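Local coordinates for Ika8 (Synthetic construct, PDB 6G6O), which is a computationally designed, symmetrical eight-bladed beta-propeller built from WD40-type repeats, with no natural role assigned to it, at residues Thr19-Ser24 and Ile307-Ala312; Ser24-Val29 and Asp41-Gln46; Gly31-Thr36 and Gln55-Ala60; Gly75-Trp80 and Ser96-Leu101; Asn266-Gly271 and Lys278-Leu283. All coordinates share one frame; numbering follows the deposited sequence.

Overall arrangement
The five contacts sample a closed beta-propeller. Contact 1 spans almost the whole chain, setting strand 18-24 against strand 307-312 of the neighbouring sheet where the ring closes, and the other four are nested inside it. Contact 2 joins the turn and strand 27-32 of the first sheet to the loop after strand 37-41, about 11 Å from contact 1 between centres. Contact 3 shares strand 27-32 with contact 2 and reaches the next blade; contact 4, its centre about 10 Å on, makes the following step. Contact 5, a hairpin across the chain's centre from contact 4, touches contact 1. Contacts 1, 3 and 4 thus join successive blades, while contacts 2 and 5 hold single ones together.

Contact 1. Residues Thr19-Ser24 and Ile307-Ala312; sequences TALAFS and IVVSGA
Phe23 and Leu21 of strand 18-24 pack on Ile307 and Val309 of strand 307-312 at the interface between two neighbouring blades of the beta-propeller. The strands belong to different sheets. Their axes run nearly antiparallel, at 168°, but come no closer than 7.9 Å, and no hydrogen bond links them; side chains carry the interface.

The aromatic share of the contact is a CH-pi interaction. Val309 CG2 sits over one face of the Phe23 ring, 3.9 Å from its centroid and 18° off the normal, displaced toward the rim. Phe23 CG is anti to the backbone N (chi1 179°), a setting that lays the ring across the valine at about a right angle. Ile307 CG2 approaches the same ring obliquely, 3.8 Å from Phe23 CE2. An alanine in place of Phe23 would probably leave Val309 CG2 and Ile307 CG2 without the ring they rest on and open a gap between the two sheets.

The aliphatic share falls to Leu21, whose CD2 lies 4.2 Å from Val309 CG1. Behind this layer Ser310 turns away, and its OG hydrogen-bonds to His294, in the loop before strand 298-303, and to Trp320 of the adjacent strand. The Leu21 methyl also lies on the backbone of 309-311: Leu21 CD2 is 3.9 Å from Gly311 N and 3.5 Å from Val309 O.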
# COMPACT_ATOMS: atom_id res chain seq x y z
N THR A 19 9.37 -6.13 4.09
CA THR A 19 8.84 -5.89 2.75
C THR A 19 7.33 -5.76 2.71
O THR A 19 6.79 -5.39 1.66
CB THR A 19 9.28 -7.02 1.80
OG1 THR A 19 8.83 -8.28 2.32
CG2 THR A 19 10.79 -7.04 1.66
N ALA A 20 6.63 -6.05 3.80
CA ALA A 20 5.17 -5.93 3.83
C ALA A 20 4.74 -5.74 5.28
O ALA A 20 5.33 -6.33 6.19
CB ALA A 20 4.50 -7.16 3.22
N LEU A 21 3.71 -4.93 5.48
CA LEU A 21 3.26 -4.59 6.83
C LEU A 21 1.75 -4.39 6.81
O LEU A 21 1.23 -3.67 5.96
CB LEU A 21 3.97 -3.33 7.33
CG LEU A 21 3.85 -2.95 8.81
CD1 LEU A 21 4.49 -4.02 9.69
CD2 LEU A 21 4.50 -1.60 9.06
N ALA A 22 1.07 -5.02 7.77
CA ALA A 22 -0.37 -4.88 7.92
C ALA A 22 -0.69 -4.73 9.40
O ALA A 22 -0.02 -5.30 10.26
CB ALA A 22 -1.12 -6.08 7.33
N PHE A 23 -1.73 -3.95 9.69
CA PHE A 23 -2.07 -3.59 11.07
C PHE A 23 -3.58 -3.51 11.21
O PHE A 23 -4.22 -2.69 10.56
CB PHE A 23 -1.41 -2.25 11.44
CG PHE A 23 -1.72 -1.79 12.84
CD1 PHE A 23 -1.87 -2.71 13.87
CD2 PHE A 23 -1.86 -0.44 13.12
CE1 PHE A 23 -2.15 -2.28 15.15
CE2 PHE A 23 -2.14 -0.02 14.40
CZ PHE A 23 -2.28 -0.94 15.42
N SER A 24 -4.13 -4.35 12.09
CA SER A 24 -5.56 -4.36 12.36
C SER A 24 -5.79 -4.66 13.83
O SER A 24 -5.17 -5.58 14.38
CB SER A 24 -6.28 -5.40 11.48
OG SER A 24 -7.67 -5.43 11.75
N ILE A 307 -1.61 5.31 16.43
CA ILE A 307 -0.56 4.32 16.59
C ILE A 307 0.14 4.16 15.25
O ILE A 307 -0.51 3.84 14.25
CB ILE A 307 -1.11 2.97 17.09
CG1 ILE A 307 -1.57 3.08 18.54
CG2 ILE A 307 -0.05 1.88 16.95
CD1 ILE A 307 -2.04 1.77 19.13
N VAL A 308 1.45 4.36 15.24
CA VAL A 308 2.27 4.24 14.04
C VAL A 308 3.10 2.97 14.16
O VAL A 308 3.89 2.83 15.10
CB VAL A 308 3.16 5.46 13.82
CG1 VAL A 308 4.06 5.26 12.61
CG2 VAL A 308 2.32 6.71 13.66
N VAL A 309 2.91 2.04 13.22
CA VAL A 309 3.76 0.87 13.09
C VAL A 309 4.63 1.07 11.86
O VAL A 309 4.13 1.47 10.80
CB VAL A 309 2.93 -0.42 12.97
CG1 VAL A 309 3.81 -1.64 13.20
CG2 VAL A 309 1.77 -0.39 13.95
N SER A 310 5.93 0.82 12.00
CA SER A 310 6.89 1.10 10.95
C SER A 310 7.79 -0.11 10.73
O SER A 310 8.14 -0.82 11.67
CB SER A 310 7.74 2.33 11.27
OG SER A 310 8.60 2.08 12.37
N GLY A 311 8.16 -0.32 9.47
CA GLY A 311 9.11 -1.36 9.11
C GLY A 311 10.32 -0.76 8.41
O GLY A 311 10.22 0.32 7.84
N ALA A 312 11.45 -1.46 8.44
CA ALA A 312 12.69 -0.91 7.91
C ALA A 312 13.51 -2.00 7.23
O ALA A 312 13.24 -3.19 7.38
CB ALA A 312 13.52 -0.23 9.01

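Contact 2. Residues Ser24-Val29 and Asp41-Gln46; sequences SKNIVV and DILTGQ
Asn26, the second of the two central residues of the type II' turn from Ser24 to Ile27, is the first of 24-29 to meet 41-46. Its amide rests against the end of Leu43, with Leu43 CD2 3.4 Å from Asn26 ND2. CG is anti to the carbonyl carbon (chi1 -78°), which carries the amide to the leucine while Asn26 O accepts a hydrogen bond from Ile42 N at 2.8 Å. That bond is fairly straight (162° at the hydrogen), the donor tilted from the carbonyl plane. Ile27 follows as an antiparallel, non-hydrogen-bonded partner of Asp41. Val28 then meets Ile42 on the other face of the sheet, its CG2 3.6 Å from Ile42 CG1, and Phe23 touches both residues.

The turn of 41-46 is held from within. Asp41 OD1 accepts from Leu43 N at 3.1 Å, forming an Asx turn, and Asp41 OD2 takes the hydroxyl of Thr44, OG1, at 2.7 Å; both donors come from above the carboxylate plane. The chemistry divides: one backbone bond and largely van der Waals packing join the turn and start of strand 27-32 to the loop after strand 37-41, while the charge of Asp41 is probably spent on shaping its own turn.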
# COMPACT_ATOMS: atom_id res chain seq x y z
N SER A 24 -4.13 -4.35 12.09
CA SER A 24 -5.56 -4.36 12.36
C SER A 24 -5.79 -4.66 13.83
O SER A 24 -5.17 -5.58 14.38
CB SER A 24 -6.28 -5.40 11.48
OG SER A 24 -7.67 -5.43 11.75
N LYS A 25 -6.69 -3.90 14.46
CA LYS A 25 -7.03 -4.02 15.88
C LYS A 25 -5.76 -3.79 16.69
O LYS A 25 -5.21 -2.67 16.64
CB LYS A 25 -7.73 -5.36 16.13
CG LYS A 25 -8.75 -5.75 15.07
CD LYS A 25 -9.17 -7.20 15.25
CE LYS A 25 -7.97 -8.12 15.41
NZ LYS A 25 -8.33 -9.42 16.03
N ASN A 26 -5.26 -4.77 17.44
CA ASN A 26 -4.00 -4.65 18.17
C ASN A 26 -3.02 -5.72 17.72
O ASN A 26 -2.17 -6.17 18.49
CB ASN A 26 -4.24 -4.73 19.67
CG ASN A 26 -4.77 -3.43 20.25
OD1 ASN A 26 -5.88 -3.39 20.79
ND2 ASN A 26 -3.99 -2.37 20.13
N ILE A 27 -3.13 -6.15 16.46
CA ILE A 27 -2.29 -7.19 15.90
C ILE A 27 -1.53 -6.61 14.71
O ILE A 27 -2.11 -5.89 13.89
CB ILE A 27 -3.12 -8.42 15.47
CG1 ILE A 27 -3.69 -9.13 16.70
CG2 ILE A 27 -2.28 -9.38 14.63
CD1 ILE A 27 -4.34 -10.46 16.39
N VAL A 28 -0.24 -6.91 14.64
CA VAL A 28 0.61 -6.49 13.53
C VAL A 28 1.09 -7.74 12.81
O VAL A 28 1.55 -8.70 13.44
CB VAL A 28 1.80 -5.65 14.02
CG1 VAL A 28 2.89 -5.58 12.95
CG2 VAL A 28 1.34 -4.25 14.38
N VAL A 29 0.96 -7.74 11.48
CA VAL A 29 1.49 -8.80 10.63
C VAL A 29 2.60 -8.20 9.79
O VAL A 29 2.38 -7.21 9.07
CB VAL A 29 0.40 -9.42 9.75
CG1 VAL A 29 0.95 -10.62 8.99
CG2 VAL A 29 -0.80 -9.82 10.59
N ASP A 41 1.72 -8.97 18.91
CA ASP A 41 0.70 -8.48 19.84
C ASP A 41 1.10 -7.07 20.25
O ASP A 41 2.10 -6.89 20.96
CB ASP A 41 0.58 -9.40 21.05
CG ASP A 41 -0.61 -9.06 21.93
OD1 ASP A 41 -1.29 -8.04 21.67
OD2 ASP A 41 -0.87 -9.81 22.89
N ILE A 42 0.34 -6.07 19.81
CA ILE A 42 0.67 -4.69 20.12
C ILE A 42 0.51 -4.41 21.61
O ILE A 42 1.27 -3.63 22.19
CB ILE A 42 -0.17 -3.73 19.25
CG1 ILE A 42 0.44 -3.62 17.85
CG2 ILE A 42 -0.32 -2.36 19.91
CD1 ILE A 42 0.52 -2.21 17.31
N LEU A 43 -0.46 -5.06 22.26
CA LEU A 43 -0.72 -4.79 23.66
C LEU A 43 0.34 -5.39 24.58
O LEU A 43 0.63 -4.81 25.64
CB LEU A 43 -2.10 -5.32 24.05
CG LEU A 43 -3.27 -4.67 23.30
CD1 LEU A 43 -4.61 -5.11 23.88
CD2 LEU A 43 -3.15 -3.15 23.34
N THR A 44 0.93 -6.53 24.21
CA THR A 44 1.92 -7.19 25.05
C THR A 44 3.32 -7.21 24.45
O THR A 44 4.26 -7.64 25.12
CB THR A 44 1.50 -8.63 25.36
OG1 THR A 44 1.50 -9.40 24.15
CG2 THR A 44 0.10 -8.66 25.96
N GLY A 45 3.49 -6.76 23.20
CA GLY A 45 4.78 -6.80 22.54
C GLY A 45 5.26 -8.16 22.13
O GLY A 45 6.26 -8.26 21.41
N GLN A 46 4.58 -9.23 22.53
CA GLN A 46 5.02 -10.58 22.21
C GLN A 46 4.51 -11.00 20.84
O GLN A 46 3.45 -10.58 20.39
CB GLN A 46 4.54 -11.57 23.27
CG GLN A 46 4.96 -11.22 24.69
CD GLN A 46 6.47 -11.21 24.86
OE1 GLN A 46 7.13 -12.24 24.67
NE2 GLN A 46 7.02 -10.06 25.21

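Contact 3. Residues Gly31-Thr36 and Gln55-Ala60; sequences GAADGT and QSEVTA
Val58 has CG1 anti to the backbone N (chi1 -175°), which points its two methyls at the start and the end of 31-36: CG1 lies 4.0 Å from Gly31 CA, and CG2 lies 3.6 Å from Gly35 O. Glu57 has the same kind of first torsion (chi1 159°) and an extended chain beyond it, laying CG along Ala33, 3.7 Å from Ala33 CA. These contacts join neighbouring blades of the propeller, with the tight turn after strand 27-32 of one sheet seated against the start of strand 58-64 in the next.

The turn, type I from Ala32 to Gly35, is bound to the second blade through its first carbonyl. Ala32 O accepts from Val58 N at 3.2 Å across the contact and from Gly35 N at 3.1 Å inside the turn. The two donors reach it from opposite faces of its plane, so one oxygen both closes the turn and ties it to the adjacent blade. Glycines make the fit possible. A side chain at Gly31 would run into Val58 CG1, and one at Gly35 would press on Ser56 O as well as on the carbonyl before it. On its far side the turn is shaped by Asp34, whose OD1 takes Thr36 N at 3.1 Å in an Asx turn, and Thr36 OG1 hydrogen-bonds to His14 ND1. Without a side chain in the way, Gly35 CA comes within 3.0 Å of Ser56 O in a CA-H...O contact.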
# COMPACT_ATOMS: atom_id res chain seq x y z
N GLY A 31 5.94 -9.06 7.07
CA GLY A 31 6.61 -9.99 6.19
C GLY A 31 7.99 -9.47 5.82
O GLY A 31 8.20 -8.26 5.73
N ALA A 32 8.92 -10.39 5.62
CA ALA A 32 10.30 -10.05 5.35
C ALA A 32 10.75 -10.64 4.02
O ALA A 32 10.09 -11.49 3.43
CB ALA A 32 11.21 -10.54 6.49
N ALA A 33 11.92 -10.17 3.56
CA ALA A 33 12.44 -10.58 2.26
C ALA A 33 12.88 -12.04 2.25
O ALA A 33 13.09 -12.59 1.16
CB ALA A 33 13.60 -9.68 1.85
N ASP A 34 13.03 -12.67 3.41
CA ASP A 34 13.39 -14.08 3.46
C ASP A 34 12.18 -15.00 3.47
O ASP A 34 12.34 -16.22 3.62
CB ASP A 34 14.27 -14.36 4.69
CG ASP A 34 13.63 -13.92 5.99
OD1 ASP A 34 12.44 -13.56 6.00
OD2 ASP A 34 14.33 -13.94 7.02
N GLY A 35 10.98 -14.45 3.30
CA GLY A 35 9.76 -15.24 3.30
C GLY A 35 9.09 -15.38 4.64
O GLY A 35 7.99 -15.94 4.71
N THR A 36 9.71 -14.89 5.71
CA THR A 36 9.18 -15.07 7.05
C THR A 36 8.05 -14.08 7.32
O THR A 36 8.17 -12.89 7.01
CB THR A 36 10.28 -14.90 8.09
OG1 THR A 36 10.91 -13.62 7.93
CG2 THR A 36 11.33 -15.99 7.93
N GLN A 55 8.26 -19.56 0.78
CA GLN A 55 9.66 -19.82 0.49
C GLN A 55 10.31 -18.69 -0.30
O GLN A 55 11.42 -18.87 -0.82
CB GLN A 55 9.81 -21.14 -0.26
CG GLN A 55 9.26 -22.34 0.49
CD GLN A 55 9.99 -22.57 1.80
OE1 GLN A 55 9.36 -22.76 2.85
NE2 GLN A 55 11.31 -22.56 1.75
N SER A 56 9.65 -17.54 -0.41
CA SER A 56 10.15 -16.41 -1.17
C SER A 56 9.74 -15.13 -0.48
O SER A 56 8.86 -15.12 0.39
CB SER A 56 9.63 -16.44 -2.62
OG SER A 56 10.42 -15.63 -3.46
N GLU A 57 10.38 -14.03 -0.87
CA GLU A 57 10.15 -12.73 -0.25
C GLU A 57 8.68 -12.37 -0.23
O GLU A 57 8.02 -12.33 -1.27
CB GLU A 57 10.94 -11.65 -1.00
CG GLU A 57 10.40 -10.25 -0.78
CD GLU A 57 11.13 -9.20 -1.60
OE1 GLU A 57 12.15 -9.54 -2.24
OE2 GLU A 57 10.69 -8.04 -1.60
N VAL A 58 8.16 -12.11 0.98
CA VAL A 58 6.80 -11.60 1.12
C VAL A 58 6.73 -10.21 0.50
O VAL A 58 7.49 -9.32 0.88
CB VAL A 58 6.38 -11.58 2.60
CG1 VAL A 58 4.93 -11.16 2.73
CG2 VAL A 58 6.61 -12.93 3.23
N THR A 59 5.83 -10.03 -0.46
CA THR A 59 5.75 -8.77 -1.19
C THR A 59 4.53 -7.93 -0.85
O THR A 59 4.56 -6.72 -1.08
CB THR A 59 5.77 -9.03 -2.70
OG1 THR A 59 4.73 -9.96 -3.04
CG2 THR A 59 7.11 -9.61 -3.13
N ALA A 60 3.47 -8.53 -0.32
CA ALA A 60 2.26 -7.79 -0.01
C ALA A 60 1.51 -8.50 1.10
O ALA A 60 1.55 -9.73 1.21
CB ALA A 60 1.36 -7.63 -1.25

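Contact 4. Residues Gly75-Trp80 and Ser96-Leu101; sequences GTVKVW and SAITAL
The backbones of 75-80 and 96-101 come nearest at Gly75 and Ala97, whose CA atoms are 4.5 Å apart, and no hydrogen bond passes between the two segments. Gly75 CA lies only 3.1 Å from Ser96 O, where a side chain would collide with that carbonyl.

Ile98 carries much of the side-chain packing. Its CG1 is anti to the carbonyl carbon (chi1 -58°), and the chain folds again at chi2 (-53°) to bring CD1 back toward Gly75. CD1 thereby reaches Gly75 O at 3.6 Å and Val77 CG2 at 3.7 Å, the side chains of Ile98 and Val77 crossing at about a right angle, while Ile98 CG1 lies 3.6 Å from Thr76 O. The other branch of the valine, Val77 CG1, meets Leu101 CD2 at 4.1 Å as those side chains slide past each other in opposite directions. An alanine at Ile98 would probably leave Val77 CG2 without its mate and open a gap beside the carbonyls of Gly75 and Thr76.

Beyond the apolar patch, Ile98 O accepts a hydrogen bond from Thr59 OG1. Strand 77-81 belongs to one blade and strand 98-104 is the first strand of the next; apolar packing between successive blades is typical of the WD40 beta-propeller.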
# COMPACT_ATOMS: atom_id res chain seq x y z
N GLY A 75 5.17 -16.02 -6.57
CA GLY A 75 3.84 -16.07 -7.15
C GLY A 75 2.77 -16.68 -6.28
O GLY A 75 1.61 -16.70 -6.68
N THR A 76 3.13 -17.19 -5.10
CA THR A 76 2.13 -17.79 -4.23
C THR A 76 1.29 -16.72 -3.56
O THR A 76 1.77 -15.64 -3.23
CB THR A 76 2.81 -18.66 -3.16
OG1 THR A 76 3.75 -17.87 -2.42
CG2 THR A 76 3.53 -19.83 -3.80
N VAL A 77 -0.00 -17.02 -3.40
CA VAL A 77 -0.91 -16.19 -2.62
C VAL A 77 -1.59 -17.11 -1.61
O VAL A 77 -2.24 -18.08 -1.99
CB VAL A 77 -1.96 -15.49 -3.49
CG1 VAL A 77 -2.65 -14.39 -2.70
CG2 VAL A 77 -1.32 -14.92 -4.75
N LYS A 78 -1.42 -16.80 -0.32
CA LYS A 78 -1.92 -17.65 0.75
C LYS A 78 -2.94 -16.90 1.58
O LYS A 78 -2.81 -15.69 1.81
CB LYS A 78 -0.77 -18.16 1.63
CG LYS A 78 0.24 -19.01 0.87
CD LYS A 78 1.41 -19.44 1.74
CE LYS A 78 1.00 -20.47 2.78
NZ LYS A 78 2.18 -21.08 3.45
N VAL A 79 -3.96 -17.63 2.03
CA VAL A 79 -5.03 -17.10 2.86
C VAL A 79 -5.07 -17.94 4.13
O VAL A 79 -5.26 -19.16 4.05
CB VAL A 79 -6.39 -17.13 2.14
CG1 VAL A 79 -7.50 -16.63 3.05
CG2 VAL A 79 -6.33 -16.31 0.85
N TRP A 80 -4.90 -17.31 5.28
CA TRP A 80 -4.77 -18.07 6.51
C TRP A 80 -5.40 -17.33 7.69
O TRP A 80 -5.62 -16.11 7.64
CB TRP A 80 -3.31 -18.42 6.81
CG TRP A 80 -2.32 -17.33 6.55
CD1 TRP A 80 -1.84 -16.93 5.34
CD2 TRP A 80 -1.65 -16.53 7.53
NE1 TRP A 80 -0.93 -15.91 5.51
CE2 TRP A 80 -0.79 -15.65 6.84
CE3 TRP A 80 -1.69 -16.47 8.93
CZ2 TRP A 80 0.01 -14.72 7.50
CZ3 TRP A 80 -0.90 -15.54 9.58
CH2 TRP A 80 -0.06 -14.68 8.87
N SER A 96 4.11 -15.52 -11.85
CA SER A 96 5.13 -14.49 -11.69
C SER A 96 4.98 -13.84 -10.32
O SER A 96 4.06 -14.15 -9.56
CB SER A 96 5.04 -13.46 -12.81
OG SER A 96 4.15 -12.41 -12.48
N ALA A 97 5.90 -12.93 -10.01
CA ALA A 97 5.96 -12.35 -8.67
C ALA A 97 4.70 -11.54 -8.36
O ALA A 97 4.29 -10.67 -9.14
CB ALA A 97 7.20 -11.46 -8.54
N ILE A 98 4.09 -11.83 -7.21
CA ILE A 98 2.98 -11.03 -6.72
C ILE A 98 3.49 -9.63 -6.39
O ILE A 98 4.43 -9.47 -5.61
CB ILE A 98 2.33 -11.69 -5.50
CG1 ILE A 98 1.84 -13.10 -5.84
CG2 ILE A 98 1.18 -10.83 -4.98
CD1 ILE A 98 0.96 -13.15 -7.06
N THR A 99 2.87 -8.62 -6.99
CA THR A 99 3.27 -7.24 -6.77
C THR A 99 2.18 -6.36 -6.18
O THR A 99 2.47 -5.23 -5.78
CB THR A 99 3.77 -6.60 -8.08
OG1 THR A 99 2.68 -6.49 -9.00
CG2 THR A 99 4.86 -7.45 -8.70
N ALA A 100 0.94 -6.84 -6.13
CA ALA A 100 -0.15 -6.04 -5.59
C ALA A 100 -1.23 -6.97 -5.06
O ALA A 100 -1.51 -8.01 -5.65
CB ALA A 100 -0.74 -5.10 -6.65
N LEU A 101 -1.81 -6.58 -3.93
CA LEU A 101 -2.89 -7.33 -3.30
C LEU A 101 -4.01 -6.37 -2.93
O LEU A 101 -3.76 -5.25 -2.47
CB LEU A 101 -2.40 -8.08 -2.05
CG LEU A 101 -1.74 -9.44 -2.26
CD1 LEU A 101 -1.43 -10.08 -0.92
CD2 LEU A 101 -2.63 -10.34 -3.09

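Contact 5. Residues Asn266-Gly271 and Lys278-Leu283; sequences NIVVSG and KVWDIL
Ser270 and Trp280 meet on one face of the hairpin, with Ser270 OG 3.1 Å from Trp280 CZ3 at the edge of the indole. Val268 O also lies at that edge, near the ring plane. Trp280 CG is anti to the carbonyl carbon (chi1 -58°), which turns the six-membered ring toward strand 267-272, and Lys278 CB lies over one face, toward the rim. On the other face of the sheet Val279 sits between two neighbours: its CG1 is 3.6 Å from Ile267 CG2, and its CG2 is 3.8 Å from Val269 CG2. The two valines lie side by side and point the same way.

The backbone ladder sets this register. Val268 pairs with Trp280 and Ser270 with Lys278 as antiparallel hydrogen-bonded pairs, and Trp280 N donates to Val268 O at 3.0 Å, nearly straight at 170°. At the open end Asn266 ND2 lies 3.5 Å from Leu283 CD2, and Asp281 OD1 takes Leu283 N at 2.7 Å in an Asx turn.

Farther out, His254 NE2 hydrogen-bonds to Ser270 OG, Gly253 O takes Lys278 NZ, and Trp280 NE1 has a weak bond to Glu252. Phe303 of the neighbouring sheet packs on Ile267 and Val269. Trp280 thus offers the serine its ring edge rather than its N-H, unlike Trp320 with Ser310; the Ser-His bond on an inner hairpin of the blade is characteristic of a WD40 repeat.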
# COMPACT_ATOMS: atom_id res chain seq x y z
N ASN A 266 -6.13 14.01 10.31
CA ASN A 266 -5.37 15.22 10.05
C ASN A 266 -3.87 15.03 10.24
O ASN A 266 -3.13 16.02 10.29
CB ASN A 266 -5.86 16.36 10.94
CG ASN A 266 -7.23 16.87 10.53
OD1 ASN A 266 -7.66 16.69 9.39
ND2 ASN A 266 -7.92 17.52 11.47
N ILE A 267 -3.40 13.79 10.32
CA ILE A 267 -2.01 13.49 10.66
C ILE A 267 -1.37 12.76 9.49
O ILE A 267 -1.89 11.74 9.02
CB ILE A 267 -1.91 12.67 11.95
CG1 ILE A 267 -2.37 13.51 13.15
CG2 ILE A 267 -0.48 12.19 12.17
CD1 ILE A 267 -2.86 12.68 14.32
N VAL A 268 -0.23 13.27 9.03
CA VAL A 268 0.58 12.63 8.00
C VAL A 268 1.87 12.14 8.63
O VAL A 268 2.55 12.91 9.33
CB VAL A 268 0.87 13.59 6.83
CG1 VAL A 268 1.97 13.03 5.94
CG2 VAL A 268 -0.39 13.84 6.03
N VAL A 269 2.21 10.88 8.40
CA VAL A 269 3.47 10.29 8.84
C VAL A 269 4.27 9.92 7.61
O VAL A 269 3.75 9.28 6.69
CB VAL A 269 3.25 9.07 9.74
CG1 VAL A 269 4.58 8.58 10.31
CG2 VAL A 269 2.28 9.40 10.86
N SER A 270 5.54 10.31 7.58
CA SER A 270 6.43 10.02 6.47
C SER A 270 7.69 9.35 6.98
O SER A 270 8.26 9.77 8.00
CB SER A 270 6.79 11.29 5.70
OG SER A 270 7.67 12.10 6.46
N GLY A 271 8.13 8.31 6.28
CA GLY A 271 9.40 7.67 6.53
C GLY A 271 10.35 7.97 5.38
O GLY A 271 9.93 8.11 4.23
N LYS A 278 8.92 11.42 10.58
CA LYS A 278 8.33 12.67 11.01
C LYS A 278 6.81 12.57 10.99
O LYS A 278 6.23 11.80 10.22
CB LYS A 278 8.78 13.83 10.12
CG LYS A 278 10.29 14.04 10.10
CD LYS A 278 10.67 15.29 9.33
CE LYS A 278 12.17 15.46 9.27
NZ LYS A 278 12.57 16.73 8.60
N VAL A 279 6.17 13.34 11.87
CA VAL A 279 4.72 13.30 12.04
C VAL A 279 4.22 14.74 12.10
O VAL A 279 4.64 15.51 12.97
CB VAL A 279 4.30 12.54 13.31
CG1 VAL A 279 2.81 12.67 13.54
CG2 VAL A 279 4.71 11.08 13.21
N TRP A 280 3.33 15.10 11.18
CA TRP A 280 2.73 16.43 11.16
C TRP A 280 1.23 16.33 11.40
O TRP A 280 0.63 15.27 11.28
CB TRP A 280 2.96 17.15 9.82
CG TRP A 280 4.38 17.34 9.42
CD1 TRP A 280 5.16 18.43 9.66
CD2 TRP A 280 5.19 16.42 8.68
NE1 TRP A 280 6.41 18.25 9.12
CE2 TRP A 280 6.45 17.02 8.51
CE3 TRP A 280 4.97 15.15 8.15
CZ2 TRP A 280 7.49 16.39 7.84
CZ3 TRP A 280 6.00 14.53 7.47
CH2 TRP A 280 7.24 15.15 7.32
N ASP A 281 0.65 17.48 11.74
CA ASP A 281 -0.79 17.67 11.69
C ASP A 281 -1.09 18.46 10.43
O ASP A 281 -0.58 19.58 10.26
CB ASP A 281 -1.30 18.38 12.94
CG ASP A 281 -2.80 18.67 12.89
OD1 ASP A 281 -3.23 19.48 12.05
OD2 ASP A 281 -3.54 18.08 13.70
N ILE A 282 -1.92 17.89 9.54
CA ILE A 282 -2.15 18.49 8.24
C ILE A 282 -2.86 19.84 8.33
O ILE A 282 -2.82 20.62 7.38
CB ILE A 282 -2.95 17.52 7.35
CG1 ILE A 282 -2.62 17.74 5.87
CG2 ILE A 282 -4.45 17.69 7.57
CD1 ILE A 282 -3.38 16.83 4.95
N LEU A 283 -3.49 20.14 9.47
CA LEU A 283 -4.25 21.37 9.61
C LEU A 283 -3.36 22.54 10.05
O LEU A 283 -3.40 23.61 9.43
CB LEU A 283 -5.38 21.16 10.62
CG LEU A 283 -6.76 21.70 10.24
CD1 LEU A 283 -7.00 21.49 8.76
CD2 LEU A 283 -7.81 21.00 11.07